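Local structure of probable quinone reductase Qor (NADPH:quinone reductase) (Zeta-crystallin homolog protein) (Mycobacterium tuberculosis, 4RVU) at residues I46-Y49 against F50-G53; A133-L137 against K138-P142; G280-F283 against S284-A287; R306-L309 against A310-L313; Q317-A321 against R322-G326. The protein binds NADPH and probably passes its electrons to quinones, as a member of the zeta-crystallin-like quinone reductases. One frame throughout, in Å; residues are numbered along the deposited sequence.

Interaction 1. Residues I46-Y49 against F50-G53; sequences IDTY and FRSG. With NDP (NADPH dihydro-nicotinamide-adenine-dinucleotide phosphate), chain E.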
# COMPACT_ATOMS: atom_id res chain seq x y z
N ILE A 46 22.01 -4.83 -0.10
CA ILE A 46 21.48 -6.18 -0.13
C ILE A 46 22.58 -7.23 -0.13
O ILE A 46 22.35 -8.36 0.33
CB ILE A 46 20.51 -6.42 -1.32
CG1 ILE A 46 19.67 -7.69 -1.11
CG2 ILE A 46 21.24 -6.50 -2.63
CD1 ILE A 46 18.67 -7.95 -2.22
N ASP A 47 23.76 -6.88 -0.64
CA ASP A 47 24.90 -7.80 -0.61
C ASP A 47 25.18 -8.23 0.83
O ASP A 47 25.58 -9.37 1.08
CB ASP A 47 26.18 -7.16 -1.20
CG ASP A 47 26.01 -6.65 -2.63
OD1 ASP A 47 25.06 -7.07 -3.33
OD2 ASP A 47 26.87 -5.84 -3.08
N THR A 48 24.99 -7.31 1.77
CA THR A 48 25.28 -7.59 3.18
C THR A 48 24.27 -8.57 3.77
O THR A 48 24.60 -9.32 4.70
CB THR A 48 25.30 -6.32 4.05
OG1 THR A 48 23.96 -5.84 4.25
CG2 THR A 48 26.17 -5.23 3.42
N TYR A 49 23.04 -8.57 3.25
CA TYR A 49 21.98 -9.45 3.76
C TYR A 49 22.26 -10.88 3.29
O TYR A 49 22.03 -11.84 4.03
CB TYR A 49 20.58 -9.02 3.29
CG TYR A 49 20.15 -7.59 3.60
CD1 TYR A 49 20.46 -6.97 4.80
CD2 TYR A 49 19.39 -6.88 2.67
CE1 TYR A 49 20.05 -5.65 5.06
CE2 TYR A 49 18.98 -5.58 2.92
CZ TYR A 49 19.31 -4.97 4.11
OH TYR A 49 18.89 -3.66 4.32
N PHE A 50 22.76 -11.02 2.06
CA PHE A 50 23.17 -12.33 1.55
C PHE A 50 24.43 -12.84 2.23
O PHE A 50 24.56 -14.04 2.49
CB PHE A 50 23.41 -12.27 0.04
CG PHE A 50 22.16 -12.32 -0.77
CD1 PHE A 50 21.79 -11.26 -1.58
CD2 PHE A 50 21.34 -13.44 -0.72
CE1 PHE A 50 20.63 -11.31 -2.33
CE2 PHE A 50 20.18 -13.50 -1.46
CZ PHE A 50 19.83 -12.44 -2.27
N ARG A 51 25.36 -11.94 2.49
CA ARG A 51 26.58 -12.30 3.18
C ARG A 51 26.26 -12.78 4.60
O ARG A 51 26.81 -13.78 5.07
CB ARG A 51 27.53 -11.10 3.24
CG ARG A 51 28.91 -11.44 3.76
CD ARG A 51 29.17 -10.72 5.06
NE ARG A 51 28.97 -9.29 4.91
CZ ARG A 51 28.27 -8.52 5.74
NH1 ARG A 51 27.69 -9.03 6.82
NH2 ARG A 51 28.17 -7.23 5.48
N SER A 52 25.34 -12.09 5.27
CA SER A 52 25.01 -12.40 6.65
C SER A 52 24.11 -13.63 6.78
O SER A 52 24.01 -14.22 7.86
CB SER A 52 24.37 -11.20 7.36
OG SER A 52 23.04 -10.98 6.93
N GLY A 53 23.47 -14.02 5.68
CA GLY A 53 22.56 -15.15 5.70
C GLY A 53 21.14 -14.74 6.06
O GLY A 53 20.27 -15.58 6.26
PA NDP E . 23.18 3.35 1.18
O1A NDP E . 24.31 3.84 0.31
O2A NDP E . 21.95 4.19 1.33
O5B NDP E . 23.77 3.03 2.65
C5B NDP E . 22.88 2.83 3.75
C4B NDP E . 22.69 4.17 4.44
O4B NDP E . 21.61 4.12 5.37
C3B NDP E . 23.91 4.54 5.26
O3B NDP E . 24.88 5.26 4.49
C2B NDP E . 23.34 5.39 6.38
O2B NDP E . 23.44 6.77 6.07
C1B NDP E . 21.87 4.99 6.47
N9A NDP E . 21.69 4.28 7.76
C8A NDP E . 20.88 4.66 8.76
N7A NDP E . 20.96 3.81 9.81
C5A NDP E . 21.86 2.87 9.49
C6A NDP E . 22.42 1.67 10.15
N6A NDP E . 22.03 1.31 11.39
N1A NDP E . 23.34 0.95 9.47
C2A NDP E . 23.74 1.30 8.24
N3A NDP E . 23.27 2.37 7.58
C4A NDP E . 22.34 3.18 8.14
O3 NDP E . 22.77 1.88 0.68
PN NDP E . 22.16 1.63 -0.78
O1N NDP E . 22.05 2.95 -1.50
O2N NDP E . 22.92 0.48 -1.39
O5D NDP E . 20.67 1.12 -0.45
C5D NDP E . 19.77 1.95 0.28
C4D NDP E . 18.69 1.10 0.92
O4D NDP E . 17.76 0.67 -0.07
C3D NDP E . 19.28 -0.16 1.53
O3D NDP E . 18.58 -0.43 2.74
C2D NDP E . 18.98 -1.25 0.53
O2D NDP E . 18.79 -2.50 1.19
C1D NDP E . 17.70 -0.76 -0.12
N1N NDP E . 17.52 -1.17 -1.52
C2N NDP E . 16.36 -1.72 -1.87
C3N NDP E . 16.11 -2.12 -3.18
C7N NDP E . 14.78 -2.73 -3.51
O7N NDP E . 14.53 -3.02 -4.66
N7N NDP E . 13.91 -2.94 -2.52
C4N NDP E . 17.14 -1.93 -4.26
C5N NDP E . 18.36 -1.31 -3.75
C6N NDP E . 18.50 -0.95 -2.41
P2B NDP E . 23.22 7.89 7.20
O1X NDP E . 22.67 7.12 8.37
O2X NDP E . 24.59 8.46 7.43
O3X NDP E . 22.26 8.86 6.58
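Thr-48 and Arg-51 meet one turn apart on helix 45-52. Thr-48 CB lies 3.3 Å from Arg-51 NH2, and its CG2 packs on the same nitrogen. Thr-48 O sits above one face of the guanidinium, towards its rim. The arginine reaches back because its chain bends at chi2 (-116°) and chi3. On another side of the helix Ile-46 and Phe-50 run side by side, with Ile-46 CD1 3.9 Å from Phe-50 CE1. Backbone bonds of the helix run beneath them: Phe-50 N to Ile-46 O at 3.2 Å, and Arg-51 N to Asp-47 O at 2.9 Å. Gly-53, with positive phi, is the first residue to leave the helical backbone. Further out, Arg-51 NH2 forms a salt bridge with Glu-320, and Asp-47 OD2 is hydrogen-bonded to Tyr-100 OH. Tyr-49 OH takes a weak, 3.3 Å hydrogen bond from NADPH O2D. The helix therefore gives the nicotinamide ribose a weak polar contact here, while the charge of Arg-51 is probably balanced within the protein, by Glu-320.

Interaction 2. Residues A133-L137 against K138-P142; sequences AHYLL and KSVYP. With NDP (NADPH dihydro-nicotinamide-adenine-dinucleotide phosphate), chain E.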
# COMPACT_ATOMS: atom_id res chain seq x y z
N ALA A 133 15.52 3.86 -7.90
CA ALA A 133 14.95 5.20 -7.83
C ALA A 133 13.87 5.39 -8.89
O ALA A 133 12.82 5.97 -8.62
CB ALA A 133 16.05 6.27 -7.96
N HIS A 134 14.11 4.87 -10.09
CA HIS A 134 13.11 5.00 -11.16
C HIS A 134 11.79 4.37 -10.76
O HIS A 134 10.74 5.01 -10.84
CB HIS A 134 13.59 4.35 -12.46
CG HIS A 134 12.65 4.54 -13.61
ND1 HIS A 134 11.58 3.71 -13.84
CD2 HIS A 134 12.60 5.50 -14.57
CE1 HIS A 134 10.92 4.12 -14.91
NE2 HIS A 134 11.52 5.21 -15.37
N TYR A 135 11.81 3.10 -10.33
CA TYR A 135 10.54 2.44 -10.04
C TYR A 135 9.87 3.08 -8.82
O TYR A 135 8.63 3.16 -8.74
CB TYR A 135 10.68 0.90 -9.95
CG TYR A 135 11.14 0.28 -8.63
CD1 TYR A 135 10.34 0.33 -7.49
CD2 TYR A 135 12.34 -0.43 -8.56
CE1 TYR A 135 10.74 -0.25 -6.31
CE2 TYR A 135 12.75 -1.02 -7.37
CZ TYR A 135 11.93 -0.93 -6.25
OH TYR A 135 12.31 -1.51 -5.06
N LEU A 136 10.68 3.56 -7.88
CA LEU A 136 10.13 4.21 -6.69
C LEU A 136 9.39 5.50 -7.06
O LEU A 136 8.30 5.76 -6.52
CB LEU A 136 11.23 4.49 -5.66
CG LEU A 136 11.74 3.30 -4.84
CD1 LEU A 136 12.97 3.68 -3.99
CD2 LEU A 136 10.64 2.69 -3.97
N LEU A 137 9.96 6.28 -7.97
CA LEU A 137 9.42 7.60 -8.35
C LEU A 137 8.40 7.56 -9.48
O LEU A 137 7.63 8.49 -9.64
CB LEU A 137 10.55 8.53 -8.77
CG LEU A 137 11.52 8.95 -7.68
CD1 LEU A 137 12.71 9.64 -8.30
CD2 LEU A 137 10.82 9.87 -6.71
N LYS A 138 8.42 6.49 -10.27
CA LYS A 138 7.56 6.43 -11.45
C LYS A 138 6.44 5.40 -11.34
O LYS A 138 5.43 5.51 -12.04
CB LYS A 138 8.39 6.15 -12.71
CG LYS A 138 9.36 7.26 -13.10
CD LYS A 138 8.64 8.41 -13.79
CE LYS A 138 9.59 9.54 -14.17
NZ LYS A 138 10.62 9.11 -15.13
N SER A 139 6.61 4.42 -10.46
CA SER A 139 5.70 3.27 -10.40
C SER A 139 5.09 3.03 -9.02
O SER A 139 3.87 2.87 -8.90
CB SER A 139 6.42 1.99 -10.87
OG SER A 139 6.86 2.13 -12.21
N VAL A 140 5.93 2.97 -7.99
CA VAL A 140 5.42 2.75 -6.63
C VAL A 140 4.56 3.92 -6.15
O VAL A 140 3.41 3.74 -5.73
CB VAL A 140 6.56 2.43 -5.64
CG1 VAL A 140 6.04 2.47 -4.21
CG2 VAL A 140 7.15 1.05 -5.95
N TYR A 141 5.12 5.12 -6.21
CA TYR A 141 4.33 6.33 -6.05
C TYR A 141 4.76 7.28 -7.15
O TYR A 141 5.88 7.78 -7.12
CB TYR A 141 4.51 6.98 -4.66
CG TYR A 141 3.82 8.33 -4.64
CD1 TYR A 141 2.44 8.41 -4.61
CD2 TYR A 141 4.54 9.51 -4.75
CE1 TYR A 141 1.78 9.64 -4.64
CE2 TYR A 141 3.91 10.74 -4.78
CZ TYR A 141 2.53 10.80 -4.73
OH TYR A 141 1.90 12.02 -4.77
N PRO A 142 3.88 7.53 -8.12
CA PRO A 142 4.27 8.39 -9.25
C PRO A 142 4.27 9.86 -8.84
O PRO A 142 3.21 10.49 -8.83
CB PRO A 142 3.18 8.12 -10.30
CG PRO A 142 2.17 7.15 -9.64
CD PRO A 142 2.46 7.15 -8.18
PA NDP E . 23.18 3.35 1.18
O1A NDP E . 24.31 3.84 0.31
O2A NDP E . 21.95 4.19 1.33
O5B NDP E . 23.77 3.03 2.65
C5B NDP E . 22.88 2.83 3.75
C4B NDP E . 22.69 4.17 4.44
O4B NDP E . 21.61 4.12 5.37
C3B NDP E . 23.91 4.54 5.26
O3B NDP E . 24.88 5.26 4.49
C2B NDP E . 23.34 5.39 6.38
O2B NDP E . 23.44 6.77 6.07
C1B NDP E . 21.87 4.99 6.47
N9A NDP E . 21.69 4.28 7.76
C8A NDP E . 20.88 4.66 8.76
N7A NDP E . 20.96 3.81 9.81
C5A NDP E . 21.86 2.87 9.49
C6A NDP E . 22.42 1.67 10.15
N6A NDP E . 22.03 1.31 11.39
N1A NDP E . 23.34 0.95 9.47
C2A NDP E . 23.74 1.30 8.24
N3A NDP E . 23.27 2.37 7.58
C4A NDP E . 22.34 3.18 8.14
O3 NDP E . 22.77 1.88 0.68
PN NDP E . 22.16 1.63 -0.78
O1N NDP E . 22.05 2.95 -1.50
O2N NDP E . 22.92 0.48 -1.39
O5D NDP E . 20.67 1.12 -0.45
C5D NDP E . 19.77 1.95 0.28
C4D NDP E . 18.69 1.10 0.92
O4D NDP E . 17.76 0.67 -0.07
C3D NDP E . 19.28 -0.16 1.53
O3D NDP E . 18.58 -0.43 2.74
C2D NDP E . 18.98 -1.25 0.53
O2D NDP E . 18.79 -2.50 1.19
C1D NDP E . 17.70 -0.76 -0.12
N1N NDP E . 17.52 -1.17 -1.52
C2N NDP E . 16.36 -1.72 -1.87
C3N NDP E . 16.11 -2.12 -3.18
C7N NDP E . 14.78 -2.73 -3.51
O7N NDP E . 14.53 -3.02 -4.66
N7N NDP E . 13.91 -2.94 -2.52
C4N NDP E . 17.14 -1.93 -4.26
C5N NDP E . 18.36 -1.31 -3.75
C6N NDP E . 18.50 -0.95 -2.41
P2B NDP E . 23.22 7.89 7.20
O1X NDP E . 22.67 7.12 8.37
O2X NDP E . 24.59 8.46 7.43
O3X NDP E . 22.26 8.86 6.58
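His-134 and Lys-138 pack one turn apart near the C-terminal end of helix 120-140, where the helix widens into a pi-type turn. Lys-138 can be followed outward. Its CB lies 3.2 Å from His-134 O, the acceptor for Lys-138 N. CG then comes over one face of the imidazole, a CH-pi contact 3.9 Å from the ring centroid and 15° off the normal. A bend at chi2 (-78°) and another at chi4 bring NZ back near the ring. NZ and His-134 NE2 share Glu-289 OE1 as partner, which probably eases the nearness of the two nitrogens. The wide turn shows at Tyr-135 O, which accepts from both Ser-139 N and Val-140 N. The Val-140 bond is the straighter, at 169°. One residue on, Tyr-141 N bonds to Leu-136 O, again five residues back. Val-140 O reaches Tyr-267 OH of the second subunit, so the helix end also meets the dimer partner. The Tyr-135 ring has Val-140 CG2 at its edge, 3.6 Å from CD1. Phe-276 stacks on this ring. Tyr-135 binds NADPH: its OH donates to the nicotinamide amide oxygen O7N at 2.7 Å.

Interaction 3. Residues G280-F283 against S284-A287; sequences GEEF and SWRA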
# COMPACT_ATOMS: atom_id res chain seq x y z
N GLY A 280 12.38 -8.14 -20.28
CA GLY A 280 13.45 -7.37 -20.89
C GLY A 280 12.92 -6.00 -21.30
O GLY A 280 13.62 -4.99 -21.23
N GLU A 281 11.65 -5.99 -21.71
CA GLU A 281 11.02 -4.76 -22.17
C GLU A 281 10.90 -3.75 -21.03
O GLU A 281 11.12 -2.55 -21.22
CB GLU A 281 9.63 -5.09 -22.74
CG GLU A 281 9.64 -5.91 -24.05
CD GLU A 281 10.11 -7.37 -23.90
OE1 GLU A 281 9.96 -7.97 -22.81
OE2 GLU A 281 10.61 -7.93 -24.90
N GLU A 282 10.55 -4.24 -19.85
CA GLU A 282 10.37 -3.35 -18.70
C GLU A 282 11.72 -2.86 -18.22
O GLU A 282 11.89 -1.68 -17.91
CB GLU A 282 9.62 -4.04 -17.55
CG GLU A 282 9.40 -3.13 -16.32
CD GLU A 282 8.61 -3.79 -15.20
OE1 GLU A 282 8.69 -5.03 -15.06
OE2 GLU A 282 7.91 -3.06 -14.47
N PHE A 283 12.68 -3.78 -18.16
CA PHE A 283 14.03 -3.44 -17.76
C PHE A 283 14.62 -2.38 -18.70
O PHE A 283 15.24 -1.40 -18.26
CB PHE A 283 14.92 -4.69 -17.73
CG PHE A 283 16.39 -4.37 -17.68
CD1 PHE A 283 17.02 -4.15 -16.47
CD2 PHE A 283 17.12 -4.25 -18.86
CE1 PHE A 283 18.37 -3.83 -16.42
CE2 PHE A 283 18.48 -3.92 -18.82
CZ PHE A 283 19.10 -3.70 -17.60
N SER A 284 14.44 -2.58 -20.00
CA SER A 284 15.03 -1.68 -20.99
C SER A 284 14.43 -0.29 -20.90
O SER A 284 15.12 0.70 -21.13
CB SER A 284 14.88 -2.24 -22.40
OG SER A 284 15.77 -3.31 -22.62
N TRP A 285 13.14 -0.22 -20.59
CA TRP A 285 12.45 1.05 -20.44
C TRP A 285 13.03 1.85 -19.28
O TRP A 285 13.37 3.03 -19.44
CB TRP A 285 10.95 0.81 -20.25
CG TRP A 285 10.21 2.00 -19.71
CD1 TRP A 285 10.15 3.25 -20.27
CD2 TRP A 285 9.42 2.05 -18.51
NE1 TRP A 285 9.38 4.07 -19.49
CE2 TRP A 285 8.92 3.36 -18.41
CE3 TRP A 285 9.10 1.12 -17.53
CZ2 TRP A 285 8.10 3.76 -17.34
CZ3 TRP A 285 8.29 1.52 -16.47
CH2 TRP A 285 7.80 2.83 -16.39
N ARG A 286 13.14 1.22 -18.11
CA ARG A 286 13.71 1.89 -16.94
C ARG A 286 15.18 2.27 -17.14
O ARG A 286 15.61 3.36 -16.75
CB ARG A 286 13.56 1.01 -15.69
CG ARG A 286 12.11 0.60 -15.40
CD ARG A 286 11.94 0.13 -13.96
NE ARG A 286 10.61 -0.46 -13.74
CZ ARG A 286 9.52 0.22 -13.41
NH1 ARG A 286 8.37 -0.42 -13.24
NH2 ARG A 286 9.58 1.53 -13.23
N ALA A 287 15.96 1.37 -17.73
CA ALA A 287 17.38 1.64 -17.96
C ALA A 287 17.55 2.83 -18.90
O ALA A 287 18.40 3.70 -18.68
CB ALA A 287 18.07 0.41 -18.51
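Glu-282 and Arg-286 form an i to i+4 salt bridge on the first turns of helix 280-295. The two side chains lie alongside and point the same way. Glu-282 is extended, with CG anti to the backbone N (chi1 -179°). Arg-286 is stretched from CG to NE. NH1 meets OE2 on its anti side but out of the carboxylate plane, and the carboxylate and guanidinium planes are 42° apart. The guanidinium is tightly held. Trp-285 CZ3 lies 3.4 Å above one of its faces, towards the rim. NE bonds to Phe-276 O, and NH2 to His-134 and Ser-139 of helix 120-140. Arg-239 of the second subunit packs on both members of the salt bridge. Phe-283 is buried on another side of the helix and packs on Leu-131 and Ala-112. Its CZ is 4.3 Å from Ala-287 CB, a looser touch. The solvent side carries Glu-281 and Ser-284. There the contact is mostly backbone: Ser-284 N bonds to Gly-280 O at 2.8 Å, and Trp-285 N to Glu-281 O at 3.1 Å. In the salt bridge Arg-286 NH1 is 2.9 Å from Glu-282 OE2, with an angle of 152° at the hydrogen.

Interaction 4. Residues R306-L309 against A310-L313; sequences RYPL and ADAL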
# COMPACT_ATOMS: atom_id res chain seq x y z
N ARG A 306 35.73 3.98 -3.73
CA ARG A 306 36.34 2.93 -4.54
C ARG A 306 37.19 2.03 -3.66
O ARG A 306 37.91 2.51 -2.78
CB ARG A 306 37.25 3.54 -5.60
CG ARG A 306 36.57 4.46 -6.57
CD ARG A 306 37.59 5.10 -7.49
NE ARG A 306 36.97 5.91 -8.52
CZ ARG A 306 36.62 7.19 -8.36
NH1 ARG A 306 36.83 7.79 -7.19
NH2 ARG A 306 36.06 7.86 -9.35
N TYR A 307 37.12 0.73 -3.91
CA TYR A 307 37.89 -0.26 -3.18
C TYR A 307 38.42 -1.30 -4.16
O TYR A 307 37.75 -1.64 -5.15
CB TYR A 307 37.00 -1.00 -2.17
CG TYR A 307 36.32 -0.14 -1.14
CD1 TYR A 307 35.18 0.59 -1.45
CD2 TYR A 307 36.80 -0.08 0.17
CE1 TYR A 307 34.54 1.38 -0.50
CE2 TYR A 307 36.17 0.70 1.13
CZ TYR A 307 35.04 1.42 0.79
OH TYR A 307 34.42 2.19 1.74
N PRO A 308 39.61 -1.85 -3.87
CA PRO A 308 40.04 -3.02 -4.64
C PRO A 308 39.05 -4.16 -4.41
O PRO A 308 38.46 -4.25 -3.32
CB PRO A 308 41.41 -3.36 -4.02
CG PRO A 308 41.86 -2.07 -3.32
CD PRO A 308 40.58 -1.45 -2.83
N LEU A 309 38.86 -5.01 -5.42
CA LEU A 309 37.97 -6.16 -5.31
C LEU A 309 38.32 -6.99 -4.10
O LEU A 309 37.44 -7.46 -3.38
CB LEU A 309 38.02 -7.01 -6.58
CG LEU A 309 37.38 -8.41 -6.55
CD1 LEU A 309 35.89 -8.31 -6.27
CD2 LEU A 309 37.63 -9.10 -7.88
N ALA A 310 39.62 -7.16 -3.84
CA ALA A 310 40.05 -7.98 -2.71
C ALA A 310 39.65 -7.40 -1.37
O ALA A 310 39.64 -8.11 -0.35
CB ALA A 310 41.58 -8.22 -2.77
N ASP A 311 39.32 -6.10 -1.36
CA ASP A 311 38.90 -5.43 -0.14
C ASP A 311 37.39 -5.27 -0.03
O ASP A 311 36.91 -4.30 0.55
CB ASP A 311 39.54 -4.04 -0.04
CG ASP A 311 41.02 -4.10 0.29
OD1 ASP A 311 41.48 -5.13 0.82
OD2 ASP A 311 41.70 -3.08 0.05
N ALA A 312 36.65 -6.22 -0.59
CA ALA A 312 35.20 -6.25 -0.42
C ALA A 312 34.84 -6.20 1.07
O ALA A 312 33.87 -5.55 1.46
CB ALA A 312 34.62 -7.50 -1.05
N LEU A 313 35.63 -6.88 1.89
CA LEU A 313 35.44 -6.88 3.34
C LEU A 313 35.37 -5.46 3.89
O LEU A 313 34.48 -5.12 4.67
CB LEU A 313 36.58 -7.67 4.01
CG LEU A 313 36.70 -7.80 5.54
CD1 LEU A 313 37.57 -9.01 5.89
CD2 LEU A 313 37.31 -6.56 6.17
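Asp-311 N donates to Pro-308 O at 2.8 Å, and Ala-312 N to Leu-309 O at 3.2 Å. These two bonds each span three residues. Both donors stand well above the carbonyl plane, 58° out of it at Pro-308 O, consistent with the tight winding of a 3-10 turn. The carboxylate of Asp-311 comes back obliquely to the CG-CD side of the proline ring. Its OD2 lies 3.5 Å from Pro-308 CG and equally far from Pro-308 CD. Asp-311 is at the N-cap position of helix 312-320, but its side chain makes no capping bond; OD2 instead forms a salt bridge with Arg-314. Tyr-307 packs more loosely, with CD2 4.2 Å from Asp-311 O. Its hydroxyl bonds to Asp-318, further along the helix. Leu-309 and Ala-312 turn to other parts of the fold and both touch Ile-8 and Tyr-100. The turn is the first corner of a beta-alpha-beta unit, passing the chain from strand 303-308 into helix 312-320 ahead of the parallel strand 327-331.

Interaction 5. Residues Q317-A321 against R322-G326; sequences QDLEA and RKTVG. With NDP (NADPH dihydro-nicotinamide-adenine-dinucleotide phosphate), chain E.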
# COMPACT_ATOMS: atom_id res chain seq x y z
N GLN A 317 32.30 -3.38 5.72
CA GLN A 317 32.47 -2.70 7.00
C GLN A 317 32.05 -1.24 6.96
O GLN A 317 31.26 -0.79 7.80
CB GLN A 317 33.92 -2.79 7.48
CG GLN A 317 34.35 -4.18 7.88
CD GLN A 317 35.80 -4.23 8.35
OE1 GLN A 317 36.65 -3.49 7.85
NE2 GLN A 317 36.08 -5.11 9.30
N ASP A 318 32.59 -0.49 6.00
CA ASP A 318 32.29 0.94 5.88
C ASP A 318 30.80 1.18 5.61
O ASP A 318 30.21 2.13 6.13
CB ASP A 318 33.13 1.58 4.77
CG ASP A 318 34.61 1.60 5.07
OD1 ASP A 318 34.99 1.36 6.24
OD2 ASP A 318 35.39 1.88 4.14
N LEU A 319 30.20 0.32 4.79
CA LEU A 319 28.81 0.47 4.41
C LEU A 319 27.92 0.28 5.64
O LEU A 319 27.05 1.11 5.93
CB LEU A 319 28.44 -0.52 3.31
CG LEU A 319 27.00 -0.54 2.83
CD1 LEU A 319 26.59 0.85 2.35
CD2 LEU A 319 26.81 -1.57 1.72
N GLU A 320 28.17 -0.80 6.37
CA GLU A 320 27.38 -1.11 7.57
C GLU A 320 27.61 -0.12 8.70
O GLU A 320 26.75 0.05 9.57
CB GLU A 320 27.67 -2.53 8.05
CG GLU A 320 27.22 -3.62 7.08
CD GLU A 320 27.34 -5.02 7.66
OE1 GLU A 320 28.09 -5.22 8.64
OE2 GLU A 320 26.67 -5.92 7.11
N ALA A 321 28.75 0.55 8.68
CA ALA A 321 29.11 1.51 9.73
C ALA A 321 28.63 2.92 9.42
O ALA A 321 28.94 3.85 10.16
CB ALA A 321 30.62 1.49 9.99
N ARG A 322 27.88 3.08 8.32
CA ARG A 322 27.33 4.37 7.91
C ARG A 322 28.43 5.35 7.46
O ARG A 322 28.25 6.57 7.49
CB ARG A 322 26.47 4.99 9.03
CG ARG A 322 25.49 4.01 9.68
CD ARG A 322 24.77 4.62 10.89
NE ARG A 322 23.80 5.65 10.53
CZ ARG A 322 22.91 6.17 11.37
NH1 ARG A 322 22.88 5.75 12.64
NH2 ARG A 322 22.05 7.10 10.97
N LYS A 323 29.55 4.81 7.01
CA LYS A 323 30.70 5.66 6.69
C LYS A 323 30.81 6.01 5.21
O LYS A 323 31.63 6.85 4.82
CB LYS A 323 31.99 4.98 7.13
CG LYS A 323 32.19 4.87 8.62
CD LYS A 323 33.44 4.05 8.87
CE LYS A 323 33.98 4.18 10.29
NZ LYS A 323 35.26 3.40 10.40
N THR A 324 30.01 5.36 4.37
CA THR A 324 30.10 5.62 2.93
C THR A 324 29.20 6.78 2.55
O THR A 324 28.26 7.11 3.28
CB THR A 324 29.75 4.37 2.07
OG1 THR A 324 28.36 4.03 2.26
CG2 THR A 324 30.62 3.19 2.46
N VAL A 325 29.51 7.42 1.43
CA VAL A 325 28.63 8.41 0.84
C VAL A 325 28.41 8.02 -0.61
O VAL A 325 29.35 7.60 -1.29
CB VAL A 325 29.21 9.85 0.92
CG1 VAL A 325 29.30 10.31 2.38
CG2 VAL A 325 30.57 9.90 0.28
N GLY A 326 27.17 8.14 -1.07
CA GLY A 326 26.83 7.77 -2.43
C GLY A 326 27.11 6.32 -2.77
O GLY A 326 27.19 5.45 -1.89
PA NDP E . 23.18 3.35 1.18
O1A NDP E . 24.31 3.84 0.31
O2A NDP E . 21.95 4.19 1.33
O5B NDP E . 23.77 3.03 2.65
C5B NDP E . 22.88 2.83 3.75
C4B NDP E . 22.69 4.17 4.44
O4B NDP E . 21.61 4.12 5.37
C3B NDP E . 23.91 4.54 5.26
O3B NDP E . 24.88 5.26 4.49
C2B NDP E . 23.34 5.39 6.38
O2B NDP E . 23.44 6.77 6.07
C1B NDP E . 21.87 4.99 6.47
N9A NDP E . 21.69 4.28 7.76
C8A NDP E . 20.88 4.66 8.76
N7A NDP E . 20.96 3.81 9.81
C5A NDP E . 21.86 2.87 9.49
C6A NDP E . 22.42 1.67 10.15
N6A NDP E . 22.03 1.31 11.39
N1A NDP E . 23.34 0.95 9.47
C2A NDP E . 23.74 1.30 8.24
N3A NDP E . 23.27 2.37 7.58
C4A NDP E . 22.34 3.18 8.14
O3 NDP E . 22.77 1.88 0.68
PN NDP E . 22.16 1.63 -0.78
O1N NDP E . 22.05 2.95 -1.50
O2N NDP E . 22.92 0.48 -1.39
O5D NDP E . 20.67 1.12 -0.45
C5D NDP E . 19.77 1.95 0.28
C4D NDP E . 18.69 1.10 0.92
O4D NDP E . 17.76 0.67 -0.07
C3D NDP E . 19.28 -0.16 1.53
O3D NDP E . 18.58 -0.43 2.74
C2D NDP E . 18.98 -1.25 0.53
O2D NDP E . 18.79 -2.50 1.19
C1D NDP E . 17.70 -0.76 -0.12
N1N NDP E . 17.52 -1.17 -1.52
C2N NDP E . 16.36 -1.72 -1.87
C3N NDP E . 16.11 -2.12 -3.18
C7N NDP E . 14.78 -2.73 -3.51
O7N NDP E . 14.53 -3.02 -4.66
N7N NDP E . 13.91 -2.94 -2.52
C4N NDP E . 17.14 -1.93 -4.26
C5N NDP E . 18.36 -1.31 -3.75
C6N NDP E . 18.50 -0.95 -2.41
P2B NDP E . 23.22 7.89 7.20
O1X NDP E . 22.67 7.12 8.37
O2X NDP E . 24.59 8.46 7.43
O3X NDP E . 22.26 8.86 6.58
O HOH W 1 34.66 0.95 8.95
O HOH W 2 27.10 3.77 4.80
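The adenine end of the NADPH pocket is lined by Arg-322, just after helix 312-320. Its NE and NH2 both donate to the 2'-phosphate oxygen O1X, NH2 at 2.7 Å. O1X lies at the edge of the guanidinium, in its plane. Adenine N7A sits 3.4 Å above the centre of one face. A bend at chi3 (71°) folds the arginine along the base, and Tyr-197 adds a cation-pi contact. A Schellman motif sets this position. Arg-322 has positive phi, Lys-323 N bonds to Asp-318 O at 2.9 Å, and Arg-322 N to Leu-319 O at 3.2 Å. Thr-324 folds back on the helix end, its CG2 3.8 Å from Asp-318 CB. One water donates to Leu-319 O and Thr-324 OG1 and also bonds to the ribose hydroxyl O3B. A second water accepts from Lys-323 NZ and donates to Asp-318 OD1, the other carboxylate oxygen being held by Tyr-307. Leu-319 CD1 packs 3.6 Å from NADPH O5B.

All five contacts are local and follow one another along the chain; none nests or crosses. Interaction 1 lies on helix 45-52 and interaction 2 at the end of helix 120-140. Interaction 3 opens helix 280-295. Interaction 4 turns strand 303-308 into helix 312-320, and interaction 5 leads from that helix towards strand 327-331. In space they form two groups. Interactions 2 and 3 touch through Arg-286, His-134 and Trp-285, and both meet the second subunit. Interaction 5 touches interaction 1 through Glu-320 and Arg-51, and interaction 4 through Asp-318 and Tyr-307. NADPH spans the groups, touching interactions 1, 2 and 5. The centres of interactions 1 and 2 are about 25 Å apart.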